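Glycosyltransferase (Streptomyces viridochromogenes, PDB 2IUY) binds UDP and probably acts as a retaining GT-B glycosyltransferase of family GT4, transferring a sugar in the biosynthesis of the antibiotic avilamycin A. Local coordinates at residues V88-G93 with F107-H112; P267-G272 with E285-G290. One frame throughout, in Å; residues are numbered along the deposited sequence.

Contact 1. Residues V88-G93 with F107-H112; sequences VHDHSG and FISSHH
Strands 87-90 and 106-111 are parallel neighbours in the six-stranded Rossmann-like sheet of the N-terminal half of this GT-B fold, and the contact runs from their paired backbones to two histidines, H91 and H112, past the end of strand 87-90. F107 starts it: CG stands anti to the backbone N (chi1 -176°), which carries the ring along the sheet face it shares with V88 and D90, so that CD1 meets V88 CG1 and CZ lies 3.8 Å from D90 CB. I108 N donates an almost straight bond to V88 O (2.9 Å), and I108 O accepts from D90 N. On the other face the CG2 branch of I108 lies alongside H89, 3.5 Å from H89 CG. S109 OG reaches D90 OD2 through a water, while D90 OD1 is gripped by both S92 N and S92 OG, the former closing an Asx turn. S110 N donates to D90 O, and S110 OG, at the edge of the H89 ring, shares a hydrogen bond of 2.8 Å with H89 NE2. With Y332 of helix 321-336 bonding ND1, both ring nitrogens of H89 are held, which sets the rotation of the imidazole; Y328 of the same helix bonds S110 OG. Last comes H112, near the UDP-site residue T256. Its ring and that of H91 meet rim to rim, planes 14° apart, joined by the hydrogen bond between H112 NE2 and H91 ND1 (2.8 Å).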
loop_
_atom_site.group_PDB
_atom_site.type_symbol
_atom_site.label_atom_id
_atom_site.label_comp_id
_atom_site.label_asym_id
_atom_site.label_seq_id
_atom_site.Cartn_x
_atom_site.Cartn_y
_atom_site.Cartn_z
ATOM N N VAL A 88 10.551 4.131 -17.465
ATOM C CA VAL A 88 11.033 3.871 -16.109
ATOM C C VAL A 88 9.999 4.408 -15.140
ATOM O O VAL A 88 9.753 5.582 -15.106
ATOM C CB VAL A 88 12.413 4.533 -15.841
ATOM C CG1 VAL A 88 12.834 4.432 -14.362
ATOM C CG2 VAL A 88 13.476 3.879 -16.742
ATOM N N HIS A 89 9.414 3.515 -14.351
ATOM C CA HIS A 89 8.362 3.831 -13.412
ATOM C C HIS A 89 8.888 3.598 -12.001
ATOM O O HIS A 89 9.008 2.445 -11.548
ATOM C CB HIS A 89 7.132 2.950 -13.744
ATOM C CG HIS A 89 5.915 3.260 -12.931
ATOM N ND1 HIS A 89 4.706 2.632 -13.157
ATOM C CD2 HIS A 89 5.718 4.091 -11.876
ATOM C CE1 HIS A 89 3.804 3.103 -12.307
ATOM N NE2 HIS A 89 4.398 3.977 -11.512
ATOM N N ASP A 90 9.229 4.717 -11.349
ATOM C CA ASP A 90 9.832 4.789 -10.054
ATOM C C ASP A 90 8.804 4.701 -8.927
ATOM O O ASP A 90 7.841 5.448 -8.873
ATOM C CB ASP A 90 10.720 6.064 -9.904
ATOM C CG ASP A 90 11.543 6.045 -8.603
ATOM O OD1 ASP A 90 11.965 4.934 -8.202
ATOM O OD2 ASP A 90 11.715 7.095 -7.936
ATOM N N HIS A 91 9.038 3.748 -8.021
ATOM C CA HIS A 91 8.277 3.630 -6.779
ATOM C C HIS A 91 9.140 3.887 -5.563
ATOM O O HIS A 91 8.666 3.730 -4.471
ATOM C CB HIS A 91 7.683 2.212 -6.659
ATOM C CG HIS A 91 6.634 1.936 -7.692
ATOM N ND1 HIS A 91 5.290 2.080 -7.443
ATOM C CD2 HIS A 91 6.748 1.594 -9.000
ATOM C CE1 HIS A 91 4.613 1.776 -8.536
ATOM N NE2 HIS A 91 5.475 1.472 -9.494
ATOM N N SER A 92 10.421 4.222 -5.752
ATOM C CA SER A 92 11.387 4.364 -4.644
ATOM C C SER A 92 11.348 5.713 -3.905
ATOM O O SER A 92 12.081 5.882 -2.944
ATOM C CB SER A 92 12.803 4.191 -5.171
ATOM O OG SER A 92 13.188 5.354 -5.859
ATOM N N GLY A 93 10.552 6.672 -4.377
ATOM C CA GLY A 93 10.587 8.036 -3.858
ATOM C C GLY A 93 11.798 8.799 -4.347
ATOM O O GLY A 93 12.267 9.725 -3.696
ATOM N N PHE A 107 9.975 8.914 -18.131
ATOM C CA PHE A 107 10.139 8.744 -16.697
ATOM C C PHE A 107 8.814 9.086 -15.980
ATOM O O PHE A 107 8.219 10.154 -16.196
ATOM C CB PHE A 107 11.300 9.582 -16.158
ATOM C CG PHE A 107 11.556 9.360 -14.712
ATOM C CD1 PHE A 107 12.315 8.261 -14.275
ATOM C CD2 PHE A 107 11.012 10.227 -13.760
ATOM C CE1 PHE A 107 12.532 8.048 -12.905
ATOM C CE2 PHE A 107 11.245 10.042 -12.394
ATOM C CZ PHE A 107 11.978 8.943 -11.967
ATOM N N ILE A 108 8.351 8.139 -15.162
ATOM C CA ILE A 108 7.129 8.314 -14.371
ATOM C C ILE A 108 7.359 7.812 -12.950
ATOM O O ILE A 108 8.157 6.888 -12.720
ATOM C CB ILE A 108 5.874 7.581 -15.047
ATOM C CG1 ILE A 108 4.545 8.052 -14.406
ATOM C CG2 ILE A 108 6.042 6.026 -15.066
ATOM C CD1 ILE A 108 3.262 7.645 -15.193
ATOM N N SER A 109 6.658 8.417 -11.989
ATOM C CA SER A 109 6.761 7.944 -10.575
ATOM C C SER A 109 5.396 7.639 -9.997
ATOM O O SER A 109 4.447 8.308 -10.336
ATOM C CB SER A 109 7.456 9.021 -9.678
ATOM O OG SER A 109 8.738 9.378 -10.206
ATOM N N SER A 110 5.314 6.675 -9.082
ATOM C CA SER A 110 4.178 6.603 -8.138
ATOM C C SER A 110 4.741 7.057 -6.788
ATOM O O SER A 110 5.630 6.422 -6.225
ATOM C CB SER A 110 3.630 5.186 -7.973
ATOM O OG SER A 110 3.001 4.684 -9.131
ATOM N N HIS A 111 4.213 8.153 -6.282
ATOM C CA HIS A 111 4.536 8.640 -4.951
ATOM C C HIS A 111 3.816 7.912 -3.825
ATOM O O HIS A 111 2.589 7.931 -3.746
ATOM C CB HIS A 111 4.286 10.145 -4.849
ATOM C CG HIS A 111 5.127 10.785 -3.793
ATOM N ND1 HIS A 111 6.479 10.525 -3.680
ATOM C CD2 HIS A 111 4.808 11.606 -2.762
ATOM C CE1 HIS A 111 6.960 11.178 -2.637
ATOM N NE2 HIS A 111 5.968 11.839 -2.064
ATOM N N HIS A 112 4.600 7.291 -2.956
ATOM C CA HIS A 112 4.065 6.537 -1.828
ATOM C C HIS A 112 4.336 7.202 -0.463
ATOM O O HIS A 112 4.298 6.523 0.590
ATOM C CB HIS A 112 4.642 5.121 -1.865
ATOM C CG HIS A 112 4.348 4.404 -3.165
ATOM N ND1 HIS A 112 3.064 4.210 -3.622
ATOM C CD2 HIS A 112 5.162 3.827 -4.079
ATOM C CE1 HIS A 112 3.095 3.569 -4.776
ATOM N NE2 HIS A 112 4.358 3.300 -5.066
HETATM O O HOH W 1 10.856 9.541 -8.613
HETATM O O HOH W 2 7.205 6.575 -3.876
HETATM O O HOH W 3 8.837 7.027 -6.562
#

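Contact 2. Residues P267-G272 with E285-G290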
loop_
_atom_site.group_PDB
_atom_site.type_symbol
_atom_site.label_atom_id
_atom_site.label_comp_id
_atom_site.label_asym_id
_atom_site.label_seq_id
_atom_site.Cartn_x
_atom_site.Cartn_y
_atom_site.Cartn_z
ATOM N N PRO A 267 -14.377 -5.840 5.437
ATOM C CA PRO A 267 -14.707 -4.417 5.450
ATOM C C PRO A 267 -13.706 -3.666 6.348
ATOM O O PRO A 267 -12.918 -4.287 7.072
ATOM C CB PRO A 267 -16.140 -4.401 6.022
ATOM C CG PRO A 267 -16.123 -5.575 7.029
ATOM C CD PRO A 267 -15.255 -6.637 6.339
ATOM N N VAL A 268 -13.767 -2.342 6.313
ATOM C CA VAL A 268 -12.733 -1.523 6.927
ATOM C C VAL A 268 -13.385 -0.450 7.753
ATOM O O VAL A 268 -14.282 0.210 7.301
ATOM C CB VAL A 268 -11.787 -0.890 5.845
ATOM C CG1 VAL A 268 -10.695 -0.025 6.504
ATOM C CG2 VAL A 268 -11.146 -1.996 4.999
ATOM N N VAL A 269 -12.945 -0.300 8.991
ATOM C CA VAL A 269 -13.205 0.938 9.727
ATOM C C VAL A 269 -11.929 1.785 9.677
ATOM O O VAL A 269 -10.879 1.296 10.013
ATOM C CB VAL A 269 -13.542 0.654 11.212
ATOM C CG1 VAL A 269 -13.622 1.999 12.021
ATOM C CG2 VAL A 269 -14.794 -0.164 11.313
ATOM N N GLY A 270 -12.020 3.040 9.259
ATOM C CA GLY A 270 -10.864 3.907 9.315
ATOM C C GLY A 270 -11.192 5.333 9.772
ATOM O O GLY A 270 -12.340 5.712 9.896
ATOM N N THR A 271 -10.154 6.106 10.015
ATOM C CA THR A 271 -10.272 7.540 10.153
ATOM C C THR A 271 -10.411 8.154 8.748
ATOM O O THR A 271 -10.457 7.411 7.763
ATOM C CB THR A 271 -9.029 8.106 10.826
ATOM O OG1 THR A 271 -7.894 7.801 9.994
ATOM C CG2 THR A 271 -8.857 7.485 12.226
ATOM N N GLY A 272 -10.534 9.484 8.685
ATOM C CA GLY A 272 -10.579 10.208 7.428
ATOM C C GLY A 272 -9.224 10.769 7.020
ATOM O O GLY A 272 -9.135 11.616 6.123
ATOM N N GLU A 285 -16.595 2.264 6.783
ATOM C CA GLU A 285 -17.055 3.486 7.410
ATOM C C GLU A 285 -15.883 4.218 8.051
ATOM O O GLU A 285 -15.030 3.610 8.747
ATOM C CB GLU A 285 -18.110 3.134 8.508
ATOM C CG GLU A 285 -18.772 4.381 9.180
ATOM C CD GLU A 285 -19.914 4.033 10.134
ATOM O OE1 GLU A 285 -20.802 3.235 9.741
ATOM O OE2 GLU A 285 -19.943 4.584 11.266
ATOM N N VAL A 286 -15.917 5.535 7.886
ATOM C CA VAL A 286 -15.009 6.477 8.529
ATOM C C VAL A 286 -15.478 6.819 9.957
ATOM O O VAL A 286 -16.672 7.007 10.215
ATOM C CB VAL A 286 -14.809 7.749 7.650
ATOM C CG1 VAL A 286 -14.040 8.866 8.400
ATOM C CG2 VAL A 286 -14.030 7.382 6.385
ATOM N N VAL A 287 -14.528 6.848 10.876
ATOM C CA VAL A 287 -14.780 7.326 12.223
ATOM C C VAL A 287 -13.801 8.455 12.594
ATOM O O VAL A 287 -12.816 8.734 11.876
ATOM C CB VAL A 287 -14.762 6.156 13.250
ATOM C CG1 VAL A 287 -15.822 5.063 12.864
ATOM C CG2 VAL A 287 -13.347 5.511 13.386
ATOM N N GLY A 288 -14.081 9.104 13.718
ATOM C CA GLY A 288 -13.213 10.105 14.241
ATOM C C GLY A 288 -11.821 9.716 14.698
ATOM O O GLY A 288 -11.498 8.521 14.961
ATOM N N TYR A 289 -11.007 10.763 14.815
ATOM C CA TYR A 289 -9.696 10.701 15.427
ATOM C C TYR A 289 -9.775 10.479 16.931
ATOM O O TYR A 289 -10.821 10.677 17.538
ATOM C CB TYR A 289 -8.987 12.026 15.178
ATOM C CG TYR A 289 -8.471 12.203 13.788
ATOM C CD1 TYR A 289 -7.787 11.167 13.134
ATOM C CD2 TYR A 289 -8.654 13.407 13.120
ATOM C CE1 TYR A 289 -7.283 11.342 11.861
ATOM C CE2 TYR A 289 -8.176 13.583 11.812
ATOM C CZ TYR A 289 -7.490 12.552 11.208
ATOM O OH TYR A 289 -7.000 12.756 9.959
ATOM N N GLY A 290 -8.650 10.106 17.539
ATOM C CA GLY A 290 -8.589 9.917 18.997
ATOM C C GLY A 290 -9.078 8.549 19.431
ATOM O O GLY A 290 -9.307 7.669 18.599
HETATM O O HOH W 4 -11.344 10.996 11.146
#
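V269 and V287 meet branch to branch, their side chains crossing at about a right angle. V269 holds CG1 anti to the backbone N, and this methyl touches both methyls of V287, with V269 CG1 3.8 Å from V287 CG2. The chi1 of -58° in V287 puts CG2 in the crowded position between backbone N and carbonyl carbon, where it also packs on G270 O. T301 of helix 295-303 touches both valines and hydrogen-bonds E285 OE2 at the tip of an extended side chain that turns its carboxylate from strand 268-270 to that helix. Beneath these side chains, strands 268-270 and 284-286 form the last parallel pair of the C-terminal Rossmann-like sheet, a beta-alpha-beta unit connected through helix 276-279. E285 N donates to V268 O and G270 N to E285 O, the latter donor standing 25° out of the carbonyl plane; V287 N then makes the shortest of the three bonds, 2.7 Å to G270 O. On the face opposite V269, V286 sends CG1, anti to its own N, against G272 N (3.6 Å). T271 keeps OG1 in the crowded position (chi1 61°), where S239 O binds it, and presents CB and CG2 to Y289; T271 CB is 3.8 Å from Y289 CE1. The tyrosine OH bonds N273. A water bridging G272 N and V287 O sits over the centre of the Y289 ring, 3.9 Å above its plane.

Contact 1 precedes contact 2 in the sequence, and the two lie on opposite sides of the chain's centre, with their own centres about 29 Å apart and nearest atoms about 15 Å apart. They share no strand. Contact 1 joins strands 87-90 and 106-111, inside the first sheet; contact 2 joins 268-270 to 284-286, the outermost strand on its side of the second. Both parallel sheets have the strand order 3-2-1-4-5-6, the twin Rossmann-like design of GT-B enzymes. H112, from the first half, lies about 8 Å, side chain to side chain, from the UDP-site residue T256 of the second, consistent with a nucleotide site between the halves; V268 neighbours V257 of that site within the second half.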